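Local coordinates for Rab GDP-dissociation inhibitor (Saccharomyces cerevisiae, PDB 2BCG), which keeps Rab GTPases such as SEC4 in the GDP-bound state by inhibiting GDP dissociation, and extracts GDP-bound YPT7 from vacuolar membranes, at residues A[144-149]-A[185-190]; A[151-156]-A[180-185]; A[171-176]-A[210-215]; A[197-202]-A[220-225]. All coordinates share one frame; numbering follows the deposited sequence.

Contact 1: residues A[144-149]-A[185-190]; sequences IFEKRR and FGLGNS. With GER (geran-8-yl geran), chain D.
The turn between helix 178-184 and helix 189-199, in the helical prenyl-binding domain of Rab GDI, meets helix 144-159 where Gly186, Leu187 and Gly188 touch Glu146 and Arg149. Gly186 closes the first helix in a Schellman motif, its phi positive at 65°, and Gly188 is the N-cap residue of the next. Glu146 has CG anti to the backbone N (chi1 -165°), which brings CG closer to Gly188 than CB is. Its OE2 accepts from Gly188 N at 2.8 Å through the syn lone pair, with a nearly straight N-H...O angle of 161°. Thr191 OG1 is also bonded to OE2, and a water held by Ser190 OG adds a longer bond. The other oxygen, Glu146 OE1, is gripped side-on by Arg149 NE at 2.8 Å and Arg149 NH2 at 2.7 Å, both nitrogens converging on one atom that lies in the guanidinium plane. The carboxylate therefore joins the Arg149 charge to the beginning of helix 189-199. Nearer its root, Arg149 CB packs on Leu187 CD2 at 3.7 Å, while Arg149 CD lies 3.2 Å from Gly186 O. Directed away from this turn, Lys147 CB reaches C19 of the geranylgeranyl group of chain D at 3.4 Å.

Contact 2: residues A[151-156]-A[180-185]; sequences KKFLEW and EVYYKF. With GER (geran-8-yl geran), chain D.
Phe153 and Trp156, one turn apart on helix 144-159, both pack on the ring of Phe185, and the three form an aromatic cluster at the end of helix 178-184. The Phe185 ring lies with one face against the backbone of helix 144-159: Phe153 CA stands 3.9 Å from the ring centroid, over the face, in a CH-pi contact. Lys184 CG lies on the opposite face, offset toward the rim. Phe153 has CG anti to its backbone N (chi1 172°), which brings CG closer to Val181 than CB is, and its ring meets Phe185 in an offset edge-to-face arrangement, the edge of Phe153 toward the face of Phe185. The evidence is a plane angle of 79° and a centroid separation of 5.7 Å, with Phe153 CD1 and Phe185 CD1 3.7 Å apart. Trp156 is turned differently. Its five-membered ring is inclined 45° to Phe185, neither stacked nor edge-to-face, and its CB lies 3.5 Å from Phe185 CZ. Val181 CG1 bridges the two rings of helix 144-159, in the ring plane at the edge of Phe153, 3.8 Å from its CE1, and 3.6 Å from Trp156 CZ3. Phe216, on helix 212-229, adds an edge-to-face partner to Trp156. Leu154, which points away from Phe185, packs its CD1 against C11 of the geranylgeranyl group of chain D at 3.7 Å. With no hydrogen bond between the segments, cohesion is largely dispersive, with the weak electrostatics of the CH-pi and edge-to-face contacts, on the same helix that lines the lipid site.

Contact 3: residues A[171-176]-A[210-215]; sequences LDLDKN and QPARPS
Two backbone bonds tie Leu173 and Asn176 to the start of helix 212-229: Arg213 N donates to Leu173 O at 2.8 Å, and Ala212 N to Asn176 O at 2.9 Å. A Pro211 CA-H...O contact reaches the same Asn176 oxygen. Among the side chains, Arg213 sets CG anti to its backbone N (chi1 168°) and then bends at chi2 and chi3. Its guanidinium takes Asp174 side-on, one nitrogen to each oxygen. NH2 of Arg213 meets Asp174 OD2 at 2.6 Å, while Arg213 NE to Asp174 OD1 is longer, 3.3 Å. The two planes are 48° apart, so the pair is twisted and not coplanar. Leu173 CB sits centrally over one guanidinium face, 4.0 Å above the plane, and Glu162 forms a second salt bridge, with NH1. A leucine in place of Arg213 would probably leave the carboxylates of Asp174 and Glu162 without this cationic mate. Asp172 OD2 helps fold the loop, accepting from Asp174 N and Lys175 N on opposite faces of its carboxylate, and Asn176 OD1 accepts from Asp172 N. The bond from Asp174 N defines an Asx turn, here docked on the first turn of a helix.

Contact 4: residues A[197-202]-A[220-225]; sequences HAMALW and LLYCQS. With GER (geran-8-yl geran), chain D; GER (geran-8-yl geran), chain C.
Tyr222 of helix 212-229 pushes its ring against Met199 and Ala198 in the last part of helix 189-199, where the turn widens to a pi type at 197-199. Its CG, anti to the backbone N (chi1 -174°), is thereby brought nearer to Met199 CA than CB is. From the root outward, Tyr222 CB lies 3.3 Å from Met199 O, and Tyr222 CD2 is closer to that oxygen, at 3.2 Å. Leu201 CD1 comes to the same CD2 corner, at the ring edge and near its plane. Tyr222 CE2 then approaches Ala198 O at 3.1 Å. Along the other rim, CD1 lies near Met199 CE. At the tip, a water lies 2.7 Å from Tyr222 OH and donates to Ala198 O, so that the hydroxyl and the carbonyl share one bridge. Met199 CA stands over one face of the ring, 4.0 Å from its centroid and 21° off the normal, a CH-pi contact. An alanine at Tyr222 would keep CB but is likely to open a gap beneath Met199 CA and to leave the bridging water without its hydroxyl mate. Met199, bent at chi3, brings CE to 3.5 Å from Cys223 SG. Cys223 in turn touches both lipids: its CB is 3.6 Å from C3 of the chain D group, and its O is 3.2 Å from C9 of the chain C group. No direct hydrogen bond crosses the segments; two carbonyl oxygens lie against ring carbons, while Met199 CE, Leu201 CD1, Cys223 SG and the ring supply the apolar part. This is consistent with Met199 and Cys223 lining an isoprenoid site, with Tyr222 CE1 at its margin near C14 of chain C.

In the fold
The four contacts tie together helices 144-159, 178-184, 189-199 and 212-229, on one side of the chain's centre. Contacts 1 and 2 share helix 144-159 and Phe185, with centres about 9 Å apart; along the chain, contact 2 falls within the span of contact 1. Contact 3 alternates in sequence with contacts 1, 2 and 4. It lies about 12 Å from contact 2 between centres, where Trp156 packs on Leu173, and shares helix 212-229 with contact 4. Contact 4 follows contacts 1 and 2 in series and meets contact 2 where Leu154 touches Met199. Contacts 1, 2 and 4 touch the chain D lipid, so they pack together helices that line the prenyl site; contact 3 lies away from it.

Contact 1: residues A[144-149]-A[185-190]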
# COMPACT_ATOMS: atom_id res chain seq x y z
N ILE A 144 -34.74 17.76 14.85
CA ILE A 144 -34.10 18.91 15.49
C ILE A 144 -33.73 18.68 16.96
O ILE A 144 -32.62 18.96 17.39
CB ILE A 144 -34.96 20.20 15.37
CG1 ILE A 144 -35.19 20.55 13.90
CG2 ILE A 144 -34.28 21.38 16.10
CD1 ILE A 144 -35.98 21.87 13.61
N PHE A 145 -34.67 18.15 17.74
CA PHE A 145 -34.41 18.00 19.17
C PHE A 145 -33.35 16.94 19.46
O PHE A 145 -32.54 17.09 20.38
CB PHE A 145 -35.71 17.74 19.93
CG PHE A 145 -36.65 18.90 19.88
CD1 PHE A 145 -37.82 18.84 19.14
CD2 PHE A 145 -36.34 20.08 20.55
CE1 PHE A 145 -38.69 19.94 19.08
CE2 PHE A 145 -37.20 21.18 20.49
CZ PHE A 145 -38.37 21.11 19.74
N GLU A 146 -33.36 15.88 18.66
CA GLU A 146 -32.35 14.85 18.77
C GLU A 146 -30.97 15.37 18.34
O GLU A 146 -29.95 15.00 18.92
CB GLU A 146 -32.77 13.59 18.01
CG GLU A 146 -31.95 12.34 18.35
CD GLU A 146 -32.10 11.80 19.79
OE1 GLU A 146 -32.90 12.30 20.60
OE2 GLU A 146 -31.40 10.81 20.10
N LYS A 147 -30.96 16.26 17.35
CA LYS A 147 -29.71 16.87 16.91
C LYS A 147 -29.11 17.74 17.99
O LYS A 147 -27.90 17.71 18.17
CB LYS A 147 -29.93 17.70 15.66
CG LYS A 147 -29.90 16.91 14.42
CD LYS A 147 -29.93 17.86 13.23
CE LYS A 147 -30.09 17.04 11.96
NZ LYS A 147 -30.24 17.88 10.75
N ARG A 148 -29.94 18.48 18.73
CA ARG A 148 -29.47 19.28 19.86
C ARG A 148 -28.80 18.42 20.94
O ARG A 148 -27.76 18.81 21.50
CB ARG A 148 -30.62 20.13 20.44
CG ARG A 148 -31.09 21.23 19.48
CD ARG A 148 -32.16 22.13 20.09
NE ARG A 148 -32.70 23.03 19.07
CZ ARG A 148 -33.70 23.89 19.25
NH1 ARG A 148 -34.30 23.99 20.43
NH2 ARG A 148 -34.08 24.65 18.23
N ARG A 149 -29.38 17.25 21.22
CA ARG A 149 -28.80 16.32 22.19
C ARG A 149 -27.49 15.72 21.64
O ARG A 149 -26.52 15.57 22.37
CB ARG A 149 -29.78 15.20 22.56
CG ARG A 149 -30.96 15.64 23.45
CD ARG A 149 -31.85 14.48 23.82
NE ARG A 149 -32.74 14.06 22.73
CZ ARG A 149 -33.97 14.55 22.53
NH1 ARG A 149 -34.47 15.47 23.34
NH2 ARG A 149 -34.70 14.11 21.51
N PHE A 185 -26.49 12.09 28.04
CA PHE A 185 -26.91 13.04 27.02
C PHE A 185 -28.31 12.78 26.46
O PHE A 185 -28.73 13.48 25.55
CB PHE A 185 -25.87 13.06 25.91
CG PHE A 185 -24.54 13.52 26.38
CD1 PHE A 185 -23.55 12.59 26.68
CD2 PHE A 185 -24.29 14.87 26.61
CE1 PHE A 185 -22.31 13.02 27.15
CE2 PHE A 185 -23.05 15.30 27.09
CZ PHE A 185 -22.07 14.38 27.36
N GLY A 186 -29.00 11.78 26.99
CA GLY A 186 -30.39 11.49 26.62
C GLY A 186 -30.61 11.06 25.18
O GLY A 186 -31.63 11.38 24.58
N LEU A 187 -29.64 10.33 24.63
CA LEU A 187 -29.72 9.93 23.20
C LEU A 187 -30.58 8.68 22.99
O LEU A 187 -30.41 7.69 23.70
CB LEU A 187 -28.31 9.71 22.64
CG LEU A 187 -27.32 10.84 22.90
CD1 LEU A 187 -25.92 10.47 22.39
CD2 LEU A 187 -27.80 12.11 22.27
N GLY A 188 -31.48 8.72 22.00
CA GLY A 188 -32.33 7.56 21.67
C GLY A 188 -31.65 6.48 20.85
O GLY A 188 -30.53 6.67 20.39
N ASN A 189 -32.33 5.35 20.65
CA ASN A 189 -31.70 4.17 20.02
C ASN A 189 -31.21 4.40 18.60
O ASN A 189 -30.16 3.87 18.23
CB ASN A 189 -32.61 2.94 20.08
CG ASN A 189 -32.78 2.41 21.50
OD1 ASN A 189 -31.85 1.87 22.11
ND2 ASN A 189 -33.99 2.57 22.04
N SER A 190 -31.93 5.19 17.80
CA SER A 190 -31.48 5.46 16.42
C SER A 190 -30.18 6.29 16.42
O SER A 190 -29.28 6.04 15.62
CB SER A 190 -32.57 6.06 15.54
OG SER A 190 -33.09 7.24 16.09
C1 GER D . -12.94 17.49 16.97
C2 GER D . -14.38 17.65 16.44
C3 GER D . -15.53 17.12 17.07
C4 GER D . -15.47 16.32 18.38
C5 GER D . -16.90 17.35 16.41
C6 GER D . -17.76 18.40 17.12
C7 GER D . -18.86 18.76 16.34
C8 GER D . -20.06 19.38 16.73
C9 GER D . -20.31 19.78 18.19
C10 GER D . -21.13 19.68 15.66
C11 GER D . -22.33 18.72 15.70
C12 GER D . -23.40 19.26 14.97
C13 GER D . -24.68 18.74 14.77
C14 GER D . -25.13 17.41 15.36
C15 GER D . -25.68 19.54 13.92
C16 GER D . -26.54 20.43 14.80
C17 GER D . -27.61 20.94 14.09
C18 GER D . -28.87 21.24 14.59
C19 GER D . -29.19 21.02 16.09
C20 GER D . -29.95 21.81 13.64
O HOH W 1 -32.70 8.23 18.61

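Contact 2: residues A[151-156]-A[180-185]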
# COMPACT_ATOMS: atom_id res chain seq x y z
N LYS A 151 -25.45 17.23 19.54
CA LYS A 151 -24.48 18.33 19.62
C LYS A 151 -23.79 18.45 20.98
O LYS A 151 -22.56 18.61 21.06
CB LYS A 151 -25.17 19.64 19.26
CG LYS A 151 -24.25 20.84 19.17
CD LYS A 151 -24.80 21.83 18.18
CE LYS A 151 -24.14 23.20 18.26
NZ LYS A 151 -24.71 24.03 17.15
N LYS A 152 -24.57 18.37 22.06
CA LYS A 152 -23.98 18.42 23.40
C LYS A 152 -23.05 17.25 23.62
O LYS A 152 -21.99 17.41 24.22
CB LYS A 152 -25.07 18.45 24.46
CG LYS A 152 -25.92 19.70 24.36
CD LYS A 152 -26.99 19.73 25.41
CE LYS A 152 -27.34 21.18 25.71
NZ LYS A 152 -28.46 21.29 26.67
N PHE A 153 -23.43 16.08 23.12
CA PHE A 153 -22.56 14.90 23.15
C PHE A 153 -21.22 15.17 22.44
O PHE A 153 -20.15 14.93 23.01
CB PHE A 153 -23.27 13.71 22.52
CG PHE A 153 -22.39 12.51 22.33
CD1 PHE A 153 -22.03 11.72 23.41
CD2 PHE A 153 -21.94 12.15 21.05
CE1 PHE A 153 -21.23 10.60 23.25
CE2 PHE A 153 -21.14 11.03 20.87
CZ PHE A 153 -20.78 10.25 21.97
N LEU A 154 -21.28 15.67 21.22
CA LEU A 154 -20.06 15.91 20.45
C LEU A 154 -19.23 17.06 21.03
O LEU A 154 -18.00 17.06 20.91
CB LEU A 154 -20.38 16.13 18.96
CG LEU A 154 -20.92 14.92 18.18
CD1 LEU A 154 -21.23 15.37 16.77
CD2 LEU A 154 -19.95 13.73 18.16
N GLU A 155 -19.90 18.03 21.66
CA GLU A 155 -19.19 19.12 22.36
C GLU A 155 -18.40 18.60 23.56
O GLU A 155 -17.33 19.12 23.88
CB GLU A 155 -20.18 20.22 22.79
CG GLU A 155 -20.64 21.14 21.64
CD GLU A 155 -21.81 22.04 22.03
OE1 GLU A 155 -22.51 21.74 23.04
OE2 GLU A 155 -22.04 23.05 21.33
N TRP A 156 -18.93 17.57 24.21
CA TRP A 156 -18.24 16.90 25.30
C TRP A 156 -17.03 16.11 24.78
O TRP A 156 -15.95 16.17 25.39
CB TRP A 156 -19.21 16.03 26.09
CG TRP A 156 -18.58 15.07 27.04
CD1 TRP A 156 -18.06 15.35 28.28
CD2 TRP A 156 -18.42 13.66 26.85
NE1 TRP A 156 -17.58 14.21 28.86
CE2 TRP A 156 -17.79 13.15 28.01
CE3 TRP A 156 -18.75 12.78 25.82
CZ2 TRP A 156 -17.48 11.80 28.16
CZ3 TRP A 156 -18.44 11.43 25.96
CH2 TRP A 156 -17.80 10.96 27.13
N GLU A 180 -24.23 4.16 29.21
CA GLU A 180 -24.34 5.15 30.27
C GLU A 180 -23.92 6.53 29.83
O GLU A 180 -24.52 7.53 30.22
CB GLU A 180 -23.54 4.72 31.51
CG GLU A 180 -24.13 3.49 32.19
CD GLU A 180 -23.29 3.03 33.37
OE1 GLU A 180 -22.06 3.30 33.38
OE2 GLU A 180 -23.86 2.38 34.27
N VAL A 181 -22.92 6.61 28.95
CA VAL A 181 -22.53 7.88 28.38
C VAL A 181 -23.68 8.45 27.52
O VAL A 181 -23.99 9.64 27.59
CB VAL A 181 -21.19 7.76 27.55
CG1 VAL A 181 -20.96 9.00 26.72
CG2 VAL A 181 -19.99 7.50 28.46
N TYR A 182 -24.32 7.58 26.72
CA TYR A 182 -25.43 7.99 25.87
C TYR A 182 -26.57 8.52 26.75
O TYR A 182 -27.18 9.56 26.43
CB TYR A 182 -25.91 6.80 25.02
CG TYR A 182 -25.04 6.38 23.81
CD1 TYR A 182 -24.97 5.04 23.44
CD2 TYR A 182 -24.32 7.32 23.06
CE1 TYR A 182 -24.23 4.63 22.29
CE2 TYR A 182 -23.56 6.92 21.90
CZ TYR A 182 -23.53 5.57 21.55
OH TYR A 182 -22.79 5.18 20.43
N TYR A 183 -26.80 7.84 27.87
CA TYR A 183 -27.87 8.21 28.82
C TYR A 183 -27.67 9.61 29.39
O TYR A 183 -28.64 10.38 29.47
CB TYR A 183 -27.95 7.20 29.96
CG TYR A 183 -29.25 7.24 30.74
CD1 TYR A 183 -30.40 6.62 30.24
CD2 TYR A 183 -29.30 7.81 32.02
CE1 TYR A 183 -31.61 6.61 30.99
CE2 TYR A 183 -30.48 7.82 32.76
CZ TYR A 183 -31.62 7.22 32.24
OH TYR A 183 -32.80 7.20 32.97
N LYS A 184 -26.44 9.95 29.77
CA LYS A 184 -26.14 11.27 30.31
C LYS A 184 -26.62 12.35 29.34
O LYS A 184 -27.12 13.40 29.75
CB LYS A 184 -24.63 11.40 30.63
CG LYS A 184 -24.14 12.80 31.05
CD LYS A 184 -24.40 13.13 32.53
CE LYS A 184 -23.53 12.29 33.46
NZ LYS A 184 -23.62 12.78 34.86
N PHE A 185 -26.49 12.09 28.04
CA PHE A 185 -26.91 13.04 27.02
C PHE A 185 -28.31 12.78 26.46
O PHE A 185 -28.73 13.48 25.55
CB PHE A 185 -25.87 13.06 25.91
CG PHE A 185 -24.54 13.52 26.38
CD1 PHE A 185 -23.55 12.59 26.68
CD2 PHE A 185 -24.29 14.87 26.61
CE1 PHE A 185 -22.31 13.02 27.15
CE2 PHE A 185 -23.05 15.30 27.09
CZ PHE A 185 -22.07 14.38 27.36
C1 GER D . -12.94 17.49 16.97
C2 GER D . -14.38 17.65 16.44
C3 GER D . -15.53 17.12 17.07
C4 GER D . -15.47 16.32 18.38
C5 GER D . -16.90 17.35 16.41
C6 GER D . -17.76 18.40 17.12
C7 GER D . -18.86 18.76 16.34
C8 GER D . -20.06 19.38 16.73
C9 GER D . -20.31 19.78 18.19
C10 GER D . -21.13 19.68 15.66
C11 GER D . -22.33 18.72 15.70
C12 GER D . -23.40 19.26 14.97
C13 GER D . -24.68 18.74 14.77
C14 GER D . -25.13 17.41 15.36
C15 GER D . -25.68 19.54 13.92
C16 GER D . -26.54 20.43 14.80
C17 GER D . -27.61 20.94 14.09
C18 GER D . -28.87 21.24 14.59
C19 GER D . -29.19 21.02 16.09
C20 GER D . -29.95 21.81 13.64

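Contact 3: residues A[171-176]-A[210-215]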
# COMPACT_ATOMS: atom_id res chain seq x y z
N LEU A 171 -18.69 11.94 34.12
CA LEU A 171 -18.51 10.67 33.45
C LEU A 171 -17.08 10.16 33.61
O LEU A 171 -16.12 10.94 33.62
CB LEU A 171 -18.88 10.80 31.96
CG LEU A 171 -20.37 11.00 31.66
CD1 LEU A 171 -20.52 11.42 30.20
CD2 LEU A 171 -21.16 9.74 31.93
N ASP A 172 -16.97 8.85 33.74
CA ASP A 172 -15.67 8.20 33.79
C ASP A 172 -15.53 7.19 32.64
O ASP A 172 -16.23 6.17 32.60
CB ASP A 172 -15.47 7.52 35.14
CG ASP A 172 -14.06 7.02 35.33
OD1 ASP A 172 -13.37 7.57 36.22
OD2 ASP A 172 -13.64 6.08 34.61
N LEU A 173 -14.58 7.46 31.74
CA LEU A 173 -14.44 6.66 30.52
C LEU A 173 -14.11 5.19 30.76
O LEU A 173 -14.34 4.35 29.89
CB LEU A 173 -13.44 7.31 29.54
CG LEU A 173 -13.77 8.73 29.04
CD1 LEU A 173 -12.74 9.16 28.02
CD2 LEU A 173 -15.18 8.83 28.45
N ASP A 174 -13.58 4.88 31.94
CA ASP A 174 -13.25 3.50 32.28
C ASP A 174 -14.35 2.82 33.09
O ASP A 174 -14.58 1.62 32.95
CB ASP A 174 -11.92 3.46 33.05
CG ASP A 174 -10.75 3.99 32.23
OD1 ASP A 174 -10.48 3.42 31.15
OD2 ASP A 174 -10.11 4.98 32.69
N LYS A 175 -15.02 3.58 33.94
CA LYS A 175 -16.04 3.02 34.84
C LYS A 175 -17.45 3.04 34.26
O LYS A 175 -18.31 2.24 34.64
CB LYS A 175 -16.01 3.74 36.19
CG LYS A 175 -14.71 3.53 36.98
CD LYS A 175 -14.71 4.40 38.23
CE LYS A 175 -13.35 4.43 38.90
NZ LYS A 175 -13.09 3.23 39.77
N ASN A 176 -17.71 3.97 33.34
CA ASN A 176 -19.02 4.06 32.70
C ASN A 176 -18.99 3.29 31.37
O ASN A 176 -17.98 3.33 30.68
CB ASN A 176 -19.38 5.52 32.43
CG ASN A 176 -19.82 6.28 33.68
OD1 ASN A 176 -19.25 7.33 34.02
ND2 ASN A 176 -20.87 5.79 34.34
N GLN A 210 -19.74 -2.19 27.19
CA GLN A 210 -18.31 -2.19 27.48
C GLN A 210 -17.89 -0.78 27.91
O GLN A 210 -18.60 0.19 27.60
CB GLN A 210 -17.51 -2.62 26.24
CG GLN A 210 -17.55 -4.12 25.99
CD GLN A 210 -17.07 -4.51 24.61
OE1 GLN A 210 -16.54 -3.69 23.85
NE2 GLN A 210 -17.26 -5.78 24.27
N PRO A 211 -16.76 -0.64 28.66
CA PRO A 211 -16.22 0.66 29.02
C PRO A 211 -16.21 1.66 27.86
O PRO A 211 -15.91 1.28 26.72
CB PRO A 211 -14.78 0.35 29.43
CG PRO A 211 -14.87 -1.01 30.01
CD PRO A 211 -15.94 -1.73 29.23
N ALA A 212 -16.54 2.91 28.15
CA ALA A 212 -16.71 3.94 27.14
C ALA A 212 -15.42 4.31 26.39
O ALA A 212 -15.48 4.71 25.22
CB ALA A 212 -17.33 5.17 27.76
N ARG A 213 -14.28 4.18 27.07
CA ARG A 213 -12.99 4.70 26.57
C ARG A 213 -12.70 4.41 25.07
O ARG A 213 -12.44 5.37 24.33
CB ARG A 213 -11.83 4.22 27.47
CG ARG A 213 -10.42 4.44 26.90
CD ARG A 213 -9.74 5.68 27.47
NE ARG A 213 -9.63 5.68 28.93
CZ ARG A 213 -9.44 6.79 29.64
NH1 ARG A 213 -9.31 7.95 29.01
NH2 ARG A 213 -9.37 6.74 30.96
N PRO A 214 -12.71 3.12 24.65
CA PRO A 214 -12.44 2.76 23.23
C PRO A 214 -13.42 3.41 22.26
O PRO A 214 -13.01 3.86 21.21
CB PRO A 214 -12.60 1.25 23.18
CG PRO A 214 -13.19 0.85 24.49
CD PRO A 214 -12.91 1.92 25.48
N SER A 215 -14.71 3.42 22.60
CA SER A 215 -15.70 4.15 21.80
C SER A 215 -15.41 5.65 21.74
O SER A 215 -15.50 6.25 20.66
CB SER A 215 -17.13 3.90 22.32
OG SER A 215 -17.49 2.54 22.25

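Contact 4: residues A[197-202]-A[220-225]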
# COMPACT_ATOMS: atom_id res chain seq x y z
N HIS A 197 -22.18 3.04 14.86
CA HIS A 197 -21.89 2.33 13.58
C HIS A 197 -21.32 3.24 12.52
O HIS A 197 -20.45 2.80 11.76
CB HIS A 197 -23.12 1.62 13.03
CG HIS A 197 -23.60 0.52 13.92
ND1 HIS A 197 -23.45 -0.81 13.59
CD2 HIS A 197 -24.17 0.55 15.15
CE1 HIS A 197 -23.92 -1.55 14.57
NE2 HIS A 197 -24.36 -0.75 15.53
N ALA A 198 -21.79 4.49 12.44
CA ALA A 198 -21.28 5.41 11.43
C ALA A 198 -20.09 6.24 11.88
O ALA A 198 -19.35 6.73 11.03
CB ALA A 198 -22.37 6.34 10.91
N MET A 199 -19.89 6.40 13.20
CA MET A 199 -18.78 7.22 13.70
C MET A 199 -17.72 6.38 14.41
O MET A 199 -16.52 6.46 14.04
CB MET A 199 -19.27 8.36 14.62
CG MET A 199 -20.18 9.34 13.89
SD MET A 199 -20.71 10.73 14.94
CE MET A 199 -19.18 11.67 14.95
N ALA A 200 -18.15 5.58 15.38
CA ALA A 200 -17.21 4.70 16.07
C ALA A 200 -16.86 3.50 15.17
O ALA A 200 -15.82 2.85 15.36
CB ALA A 200 -17.76 4.26 17.42
N LEU A 201 -17.71 3.25 14.17
CA LEU A 201 -17.53 2.16 13.21
C LEU A 201 -17.42 0.78 13.84
O LEU A 201 -16.65 -0.07 13.38
CB LEU A 201 -16.35 2.44 12.28
CG LEU A 201 -16.51 3.68 11.40
CD1 LEU A 201 -15.18 4.27 10.91
CD2 LEU A 201 -17.50 3.40 10.25
N TRP A 202 -18.20 0.56 14.91
CA TRP A 202 -18.40 -0.79 15.42
C TRP A 202 -19.30 -1.53 14.43
O TRP A 202 -20.19 -0.93 13.82
CB TRP A 202 -19.06 -0.77 16.80
CG TRP A 202 -18.25 -0.15 17.92
CD1 TRP A 202 -18.53 1.03 18.56
CD2 TRP A 202 -17.06 -0.66 18.53
NE1 TRP A 202 -17.59 1.27 19.55
CE2 TRP A 202 -16.68 0.26 19.55
CE3 TRP A 202 -16.27 -1.81 18.33
CZ2 TRP A 202 -15.55 0.07 20.36
CZ3 TRP A 202 -15.14 -1.99 19.15
CH2 TRP A 202 -14.79 -1.05 20.15
N LEU A 220 -13.68 10.28 18.64
CA LEU A 220 -12.71 11.34 18.47
C LEU A 220 -11.84 11.18 17.20
O LEU A 220 -11.67 12.15 16.45
CB LEU A 220 -11.81 11.43 19.70
CG LEU A 220 -10.83 12.60 19.79
CD1 LEU A 220 -11.50 13.97 19.77
CD2 LEU A 220 -10.02 12.37 21.07
N LEU A 221 -11.34 9.95 16.98
CA LEU A 221 -10.55 9.62 15.75
C LEU A 221 -11.36 9.94 14.49
O LEU A 221 -10.83 10.53 13.55
CB LEU A 221 -10.11 8.15 15.75
CG LEU A 221 -9.37 7.66 14.48
CD1 LEU A 221 -8.09 8.46 14.20
CD2 LEU A 221 -9.10 6.19 14.53
N TYR A 222 -12.63 9.57 14.47
CA TYR A 222 -13.47 9.87 13.31
C TYR A 222 -13.59 11.37 13.08
O TYR A 222 -13.42 11.85 11.95
CB TYR A 222 -14.87 9.26 13.50
CG TYR A 222 -15.79 9.39 12.29
CD1 TYR A 222 -16.46 10.60 12.03
CD2 TYR A 222 -16.00 8.29 11.44
CE1 TYR A 222 -17.31 10.72 10.92
CE2 TYR A 222 -16.85 8.40 10.32
CZ TYR A 222 -17.50 9.62 10.07
OH TYR A 222 -18.32 9.73 8.96
N CYS A 223 -13.92 12.11 14.14
CA CYS A 223 -14.09 13.56 14.02
C CYS A 223 -12.78 14.25 13.63
O CYS A 223 -12.78 15.11 12.75
CB CYS A 223 -14.63 14.16 15.32
SG CYS A 223 -16.28 13.56 15.73
N GLN A 224 -11.67 13.85 14.25
CA GLN A 224 -10.37 14.39 13.84
C GLN A 224 -10.05 14.07 12.38
O GLN A 224 -9.50 14.89 11.66
CB GLN A 224 -9.26 13.87 14.74
CG GLN A 224 -9.35 14.32 16.20
CD GLN A 224 -8.37 13.58 17.07
OE1 GLN A 224 -7.97 12.45 16.76
NE2 GLN A 224 -7.98 14.20 18.18
N SER A 225 -10.37 12.86 11.95
CA SER A 225 -10.10 12.47 10.57
C SER A 225 -10.92 13.23 9.53
O SER A 225 -10.38 13.64 8.51
CB SER A 225 -10.31 10.95 10.40
OG SER A 225 -9.38 10.21 11.17
C1 GER D . -12.94 17.49 16.97
C2 GER D . -14.38 17.65 16.44
C3 GER D . -15.53 17.12 17.07
C4 GER D . -15.47 16.32 18.38
C5 GER D . -16.90 17.35 16.41
C6 GER D . -17.76 18.40 17.12
C7 GER D . -18.86 18.76 16.34
C8 GER D . -20.06 19.38 16.73
C9 GER D . -20.31 19.78 18.19
C10 GER D . -21.13 19.68 15.66
C11 GER D . -22.33 18.72 15.70
C12 GER D . -23.40 19.26 14.97
C13 GER D . -24.68 18.74 14.77
C14 GER D . -25.13 17.41 15.36
C15 GER D . -25.68 19.54 13.92
C16 GER D . -26.54 20.43 14.80
C17 GER D . -27.61 20.94 14.09
C18 GER D . -28.87 21.24 14.59
C19 GER D . -29.19 21.02 16.09
C20 GER D . -29.95 21.81 13.64
C1 GER C . -12.62 21.25 14.69
C2 GER C . -13.62 21.25 13.52
C3 GER C . -15.01 21.23 13.70
C4 GER C . -15.62 21.23 15.11
C5 GER C . -15.96 21.23 12.48
C6 GER C . -15.94 19.89 11.70
C7 GER C . -16.91 18.98 12.16
C8 GER C . -16.71 17.63 12.47
C9 GER C . -15.31 17.03 12.36
C10 GER C . -17.87 16.74 12.99
C11 GER C . -18.64 15.90 11.94
C12 GER C . -19.92 15.64 12.47
C13 GER C . -20.77 14.53 12.42
C14 GER C . -20.40 13.24 11.67
C15 GER C . -22.13 14.62 13.15
C16 GER C . -23.29 13.93 12.43
C17 GER C . -24.44 14.74 12.41
C18 GER C . -25.75 14.43 12.01
C19 GER C . -26.17 13.05 11.50
C20 GER C . -26.81 15.52 12.09
O HOH W 2 -19.56 7.43 8.45